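Local coordinates for protein transferrin (Manduca sexta, PDB 6WB6) that binds a single ferric ion per molecule together with a carbonate anion and serves in iron transport as a secreted glycoprotein, at residues V439-K444 and A542-A547; S529-L534 and L549-A554. One frame throughout, in Å; residues are numbered along the deposited sequence.

Overall arrangement
Both contacts lie in the second transferrin-like half of the chain, away from the ferric ion and carbonate, which are held in the first half by residues such as Tyr90 and Tyr204. Contact 1 pairs two antiparallel strands of a mixed sheet; contact 2 brings helix 530-535 against the loop that follows the second of those strands. Their centres are about 8 Å apart, and their segments alternate along the chain, with the helix leading into strand 542-545. They meet directly: Val544 CG1 lies 3.3 Å from Ala530 CB, and Val441 CG1 is 3.5 Å from Phe552 CD2. Ala530, Leu534 and Phe552 of contact 2 pack on the face of contact 1 that carries Val441, Ala542 and Val544.

Contact 1: residues V439-K444 and A542-A547; sequences VAVVKK and AFVSSA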
loop_
_atom_site.group_PDB
_atom_site.type_symbol
_atom_site.label_atom_id
_atom_site.label_comp_id
_atom_site.label_asym_id
_atom_site.label_seq_id
_atom_site.Cartn_x
_atom_site.Cartn_y
_atom_site.Cartn_z
ATOM N N VAL A 439 16.006 -19.336 -12.725
ATOM C CA VAL A 439 15.501 -20.134 -13.830
ATOM C C VAL A 439 16.672 -20.755 -14.566
ATOM O O VAL A 439 17.839 -20.502 -14.259
ATOM C CB VAL A 439 14.617 -19.334 -14.802
ATOM C CG1 VAL A 439 13.561 -18.583 -14.023
ATOM C CG2 VAL A 439 15.439 -18.384 -15.663
ATOM N N ALA A 440 16.320 -21.635 -15.501
ATOM C CA ALA A 440 17.257 -22.383 -16.330
ATOM C C ALA A 440 16.912 -22.083 -17.777
ATOM O O ALA A 440 15.878 -22.545 -18.276
ATOM C CB ALA A 440 17.167 -23.879 -16.063
ATOM N N VAL A 441 17.778 -21.317 -18.442
ATOM C CA VAL A 441 17.539 -20.857 -19.804
ATOM C C VAL A 441 18.229 -21.821 -20.760
ATOM O O VAL A 441 19.408 -22.163 -20.563
ATOM C CB VAL A 441 18.060 -19.421 -19.992
ATOM C CG1 VAL A 441 17.742 -18.901 -21.375
ATOM C CG2 VAL A 441 17.490 -18.496 -18.916
ATOM N N VAL A 442 17.485 -22.283 -21.771
ATOM C CA VAL A 442 17.990 -23.168 -22.817
ATOM C C VAL A 442 17.638 -22.570 -24.179
ATOM O O VAL A 442 16.716 -21.769 -24.302
ATOM C CB VAL A 442 17.427 -24.602 -22.704
ATOM C CG1 VAL A 442 18.091 -25.340 -21.536
ATOM C CG2 VAL A 442 15.879 -24.607 -22.544
ATOM N N LYS A 443 18.408 -22.945 -25.202
ATOM C CA LYS A 443 18.036 -22.604 -26.567
ATOM C C LYS A 443 16.816 -23.411 -26.990
ATOM O O LYS A 443 16.617 -24.546 -26.556
ATOM C CB LYS A 443 19.182 -22.876 -27.533
ATOM C CG LYS A 443 20.365 -21.947 -27.359
ATOM C CD LYS A 443 21.224 -21.878 -28.602
ATOM C CE LYS A 443 22.373 -20.906 -28.374
ATOM N NZ LYS A 443 23.365 -20.838 -29.474
ATOM N N LYS A 444 15.987 -22.820 -27.839
ATOM C CA LYS A 444 14.836 -23.561 -28.313
ATOM C C LYS A 444 15.304 -24.789 -29.070
ATOM O O LYS A 444 16.279 -24.740 -29.820
ATOM C CB LYS A 444 13.950 -22.692 -29.203
ATOM C CG LYS A 444 13.096 -21.717 -28.415
ATOM C CD LYS A 444 11.882 -21.266 -29.186
ATOM C CE LYS A 444 11.277 -20.022 -28.543
ATOM N NZ LYS A 444 9.985 -19.634 -29.163
ATOM N N ALA A 542 21.690 -22.013 -19.025
ATOM C CA ALA A 542 22.149 -20.867 -18.244
ATOM C C ALA A 542 21.293 -20.723 -16.996
ATOM O O ALA A 542 20.093 -20.468 -17.100
ATOM C CB ALA A 542 22.104 -19.576 -19.063
ATOM N N PHE A 543 21.909 -20.878 -15.819
ATOM C CA PHE A 543 21.239 -20.628 -14.537
ATOM C C PHE A 543 21.413 -19.151 -14.204
ATOM O O PHE A 543 22.473 -18.713 -13.733
ATOM C CB PHE A 543 21.787 -21.508 -13.423
ATOM C CG PHE A 543 21.736 -22.963 -13.741
ATOM C CD1 PHE A 543 20.606 -23.713 -13.437
ATOM C CD2 PHE A 543 22.803 -23.584 -14.374
ATOM C CE1 PHE A 543 20.548 -25.059 -13.755
ATOM C CE2 PHE A 543 22.744 -24.930 -14.703
ATOM C CZ PHE A 543 21.620 -25.664 -14.389
ATOM N N VAL A 544 20.356 -18.392 -14.443
ATOM C CA VAL A 544 20.346 -16.953 -14.258
ATOM C C VAL A 544 19.111 -16.624 -13.439
ATOM O O VAL A 544 18.320 -17.499 -13.110
ATOM C CB VAL A 544 20.353 -16.223 -15.607
ATOM C CG1 VAL A 544 21.677 -16.508 -16.324
ATOM C CG2 VAL A 544 19.167 -16.677 -16.472
ATOM N N SER A 545 18.975 -15.362 -13.073
ATOM C CA SER A 545 17.758 -14.903 -12.439
ATOM C C SER A 545 16.748 -14.557 -13.510
ATOM O O SER A 545 17.111 -14.120 -14.599
ATOM C CB SER A 545 17.991 -13.661 -11.584
ATOM O OG SER A 545 16.730 -13.026 -11.335
ATOM N N SER A 546 15.468 -14.686 -13.162
ATOM C CA SER A 546 14.419 -14.200 -14.056
ATOM C C SER A 546 14.561 -12.704 -14.327
ATOM O O SER A 546 14.204 -12.229 -15.411
ATOM C CB SER A 546 13.051 -14.507 -13.462
ATOM O OG SER A 546 12.898 -13.865 -12.227
ATOM N N ALA A 547 15.116 -11.958 -13.368
ATOM C CA ALA A 547 15.333 -10.524 -13.558
ATOM C C ALA A 547 16.269 -10.207 -14.725
ATOM O O ALA A 547 16.247 -9.084 -15.235
ATOM C CB ALA A 547 15.883 -9.919 -12.261
#
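Ala542 and Val441 form a hydrogen-bonded pair in the antiparallel ladder that joins strand 542-545 to strand 437-443, in the mixed sheet of a transferrin lobe, a fold of the periplasmic-binding-protein clan. The short segments run at 131° to each other, a strongly twisted pairing. Ala542 N gives its hydrogen to Val441 O at 2.8 Å. In return Val441 N reaches Ala542 O at 2.8 Å along an almost straight line, 176° at the hydrogen.

Phe543 comes next, in a non-hydrogen-bonded pair with Ala440 whose CA atoms are 4.7 Å apart. Here the side chains turn to the other face, and Phe543 CE1 lies 4.3 Å from Ala440 CB; beyond this pair the ring meets His461 and Pro473.

Val544 closes the ladder against Val439 with two unequal bonds. Val439 N to Val544 O is 3.0 Å and nearly straight, whereas Val544 N to Val439 O stretches to 3.3 Å. The face carrying Val439, Val441, Ala542 and Val544 packs on helix 530-535, Leu549 and Phe552. On it Val544 CG2, set between its backbone N and carbonyl carbon (chi1 -65° puts CG1 beside the N), presses on Val441 CG2 at 3.5 Å, tight for two methyls, the side chains crossing at about a right angle.

Ser545 OG accepts from Ala547 N in an ST turn. Ser546 OG is hydrogen-bonded to Tyr437 N, while its CB rests 4.1 Å from Val439 CG1.

Contact 2: residues S529-L534 and L549-A554; sequences SAWKCL and LSHFDA
Trp531 and His551 bring their CA atoms within 6.2 Å of each other, where the first turn of helix 530-535 faces the 3-10 residues 549-551. That helix starts at Ser529, the N-cap, whose OG accepts from Lys532 N.

The indole of Trp531 has Ser529 CB toward the rim of one face and His551 over the opposite face. The imidazole makes an offset stack on the six-membered ring, centroids 3.8 Å apart and planes at 24°. His551 ND1 stands over the indole face, displaced toward the rim, 3.2 Å from Trp531 CE2. His551 CB stands over the five-membered ring of Trp531, 3.5 Å from its centroid, a CH-pi contact. CG of His551 lies anti to its carbonyl carbon, chi1 -59°, which sets that atom over the indole.

Deeper in, Trp531 CB lies over the face of the Phe552 ring, 4.0 Å from its centroid. Leu534 CD2 meets Phe552 CE2 at 3.8 Å, the two side chains crossing at about a right angle. Phe552 also packs on Val441 and Val544 of the sheet, and Cys533 ties the helix to Cys460 by a disulfide.

An alanine in place of Trp531 would keep CB on the Phe552 face, but would probably leave His551 without its stack and free to turn.

Helix and loop are thus joined by the ring stack, two CH-pi contacts and the packing of Leu534 on Phe552, and dispersion between rings and aliphatic groups probably supplies most of the attraction.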
loop_
_atom_site.group_PDB
_atom_site.type_symbol
_atom_site.label_atom_id
_atom_site.label_comp_id
_atom_site.label_asym_id
_atom_site.label_seq_id
_atom_site.Cartn_x
_atom_site.Cartn_y
_atom_site.Cartn_z
ATOM N N SER A 529 29.575 -13.770 -19.269
ATOM C CA SER A 529 28.156 -13.519 -19.072
ATOM C C SER A 529 27.384 -14.756 -19.486
ATOM O O SER A 529 27.766 -15.453 -20.431
ATOM C CB SER A 529 27.681 -12.309 -19.880
ATOM O OG SER A 529 27.441 -12.659 -21.234
ATOM N N ALA A 530 26.311 -15.046 -18.752
ATOM C CA ALA A 530 25.563 -16.270 -19.000
ATOM C C ALA A 530 24.886 -16.234 -20.367
ATOM O O ALA A 530 24.785 -17.265 -21.045
ATOM C CB ALA A 530 24.534 -16.481 -17.880
ATOM N N TRP A 531 24.444 -15.052 -20.797
ATOM C CA TRP A 531 23.787 -14.945 -22.092
ATOM C C TRP A 531 24.791 -15.080 -23.239
ATOM O O TRP A 531 24.475 -15.700 -24.257
ATOM C CB TRP A 531 22.992 -13.632 -22.202
ATOM C CG TRP A 531 23.584 -12.433 -21.487
ATOM C CD1 TRP A 531 24.352 -11.445 -22.030
ATOM C CD2 TRP A 531 23.434 -12.104 -20.098
ATOM N NE1 TRP A 531 24.693 -10.522 -21.067
ATOM C CE2 TRP A 531 24.138 -10.901 -19.873
ATOM C CE3 TRP A 531 22.776 -12.711 -19.026
ATOM C CZ2 TRP A 531 24.208 -10.303 -18.617
ATOM C CZ3 TRP A 531 22.838 -12.114 -17.787
ATOM C CH2 TRP A 531 23.551 -10.921 -17.591
ATOM N N LYS A 532 26.015 -14.546 -23.093
ATOM C CA LYS A 532 27.027 -14.798 -24.124
ATOM C C LYS A 532 27.475 -16.246 -24.096
ATOM O O LYS A 532 27.713 -16.855 -25.147
ATOM C CB LYS A 532 28.244 -13.893 -23.944
ATOM C CG LYS A 532 28.906 -13.468 -25.248
ATOM C CD LYS A 532 27.985 -12.560 -26.053
ATOM C CE LYS A 532 28.647 -12.075 -27.332
ATOM N NZ LYS A 532 27.650 -11.429 -28.232
ATOM N N CYS A 533 27.599 -16.806 -22.891
ATOM C CA CYS A 533 28.044 -18.180 -22.737
ATOM C C CYS A 533 27.026 -19.143 -23.340
ATOM O O CYS A 533 27.400 -20.112 -24.011
ATOM C CB CYS A 533 28.303 -18.431 -21.247
ATOM S SG CYS A 533 28.668 -20.103 -20.722
ATOM N N LEU A 534 25.732 -18.859 -23.172
ATOM C CA LEU A 534 24.719 -19.712 -23.792
ATOM C C LEU A 534 24.719 -19.540 -25.303
ATOM O O LEU A 534 24.811 -20.524 -26.046
ATOM C CB LEU A 534 23.328 -19.411 -23.226
ATOM C CG LEU A 534 22.317 -20.559 -23.400
ATOM C CD1 LEU A 534 22.751 -21.836 -22.626
ATOM C CD2 LEU A 534 20.937 -20.142 -22.954
ATOM N N LEU A 549 16.368 -11.908 -17.688
ATOM C CA LEU A 549 15.941 -12.573 -18.918
ATOM C C LEU A 549 15.861 -11.633 -20.131
ATOM O O LEU A 549 15.745 -12.130 -21.258
ATOM C CB LEU A 549 14.592 -13.261 -18.685
ATOM C CG LEU A 549 14.669 -14.449 -17.720
ATOM C CD1 LEU A 549 13.311 -15.064 -17.480
ATOM C CD2 LEU A 549 15.657 -15.532 -18.212
ATOM N N SER A 550 15.945 -10.307 -19.933
ATOM C CA SER A 550 15.988 -9.359 -21.051
ATOM C C SER A 550 17.216 -9.556 -21.924
ATOM O O SER A 550 17.215 -9.162 -23.097
ATOM C CB SER A 550 15.978 -7.925 -20.531
ATOM O OG SER A 550 17.134 -7.668 -19.760
ATOM N N HIS A 551 18.280 -10.118 -21.367
ATOM C CA HIS A 551 19.471 -10.436 -22.133
ATOM C C HIS A 551 19.306 -11.670 -23.021
ATOM O O HIS A 551 20.305 -12.107 -23.595
ATOM C CB HIS A 551 20.666 -10.649 -21.190
ATOM C CG HIS A 551 20.980 -9.464 -20.331
ATOM N ND1 HIS A 551 22.026 -8.607 -20.601
ATOM C CD2 HIS A 551 20.384 -8.990 -19.211
ATOM C CE1 HIS A 551 22.064 -7.661 -19.679
ATOM N NE2 HIS A 551 21.079 -7.870 -18.823
ATOM N N PHE A 552 18.101 -12.245 -23.131
ATOM C CA PHE A 552 17.871 -13.453 -23.919
ATOM C C PHE A 552 16.738 -13.222 -24.901
ATOM O O PHE A 552 15.631 -12.861 -24.493
ATOM C CB PHE A 552 17.494 -14.666 -23.063
ATOM C CG PHE A 552 18.580 -15.145 -22.179
ATOM C CD1 PHE A 552 18.707 -14.643 -20.902
ATOM C CD2 PHE A 552 19.483 -16.090 -22.623
ATOM C CE1 PHE A 552 19.727 -15.079 -20.065
ATOM C CE2 PHE A 552 20.490 -16.539 -21.802
ATOM C CZ PHE A 552 20.616 -16.036 -20.511
ATOM N N ASP A 553 16.999 -13.509 -26.170
ATOM C CA ASP A 553 16.012 -13.314 -27.232
ATOM C C ASP A 553 14.842 -14.288 -27.077
ATOM O O ASP A 553 15.017 -15.509 -27.138
ATOM C CB ASP A 553 16.705 -13.480 -28.585
ATOM C CG ASP A 553 15.796 -13.176 -29.758
ATOM O OD1 ASP A 553 14.808 -13.904 -29.949
ATOM O OD2 ASP A 553 16.075 -12.205 -30.493
ATOM N N ALA A 554 13.642 -13.744 -26.882
ATOM C CA ALA A 554 12.471 -14.575 -26.612
ATOM C C ALA A 554 12.178 -15.568 -27.737
ATOM O O ALA A 554 11.640 -16.656 -27.485
ATOM C CB ALA A 554 11.256 -13.679 -26.385
#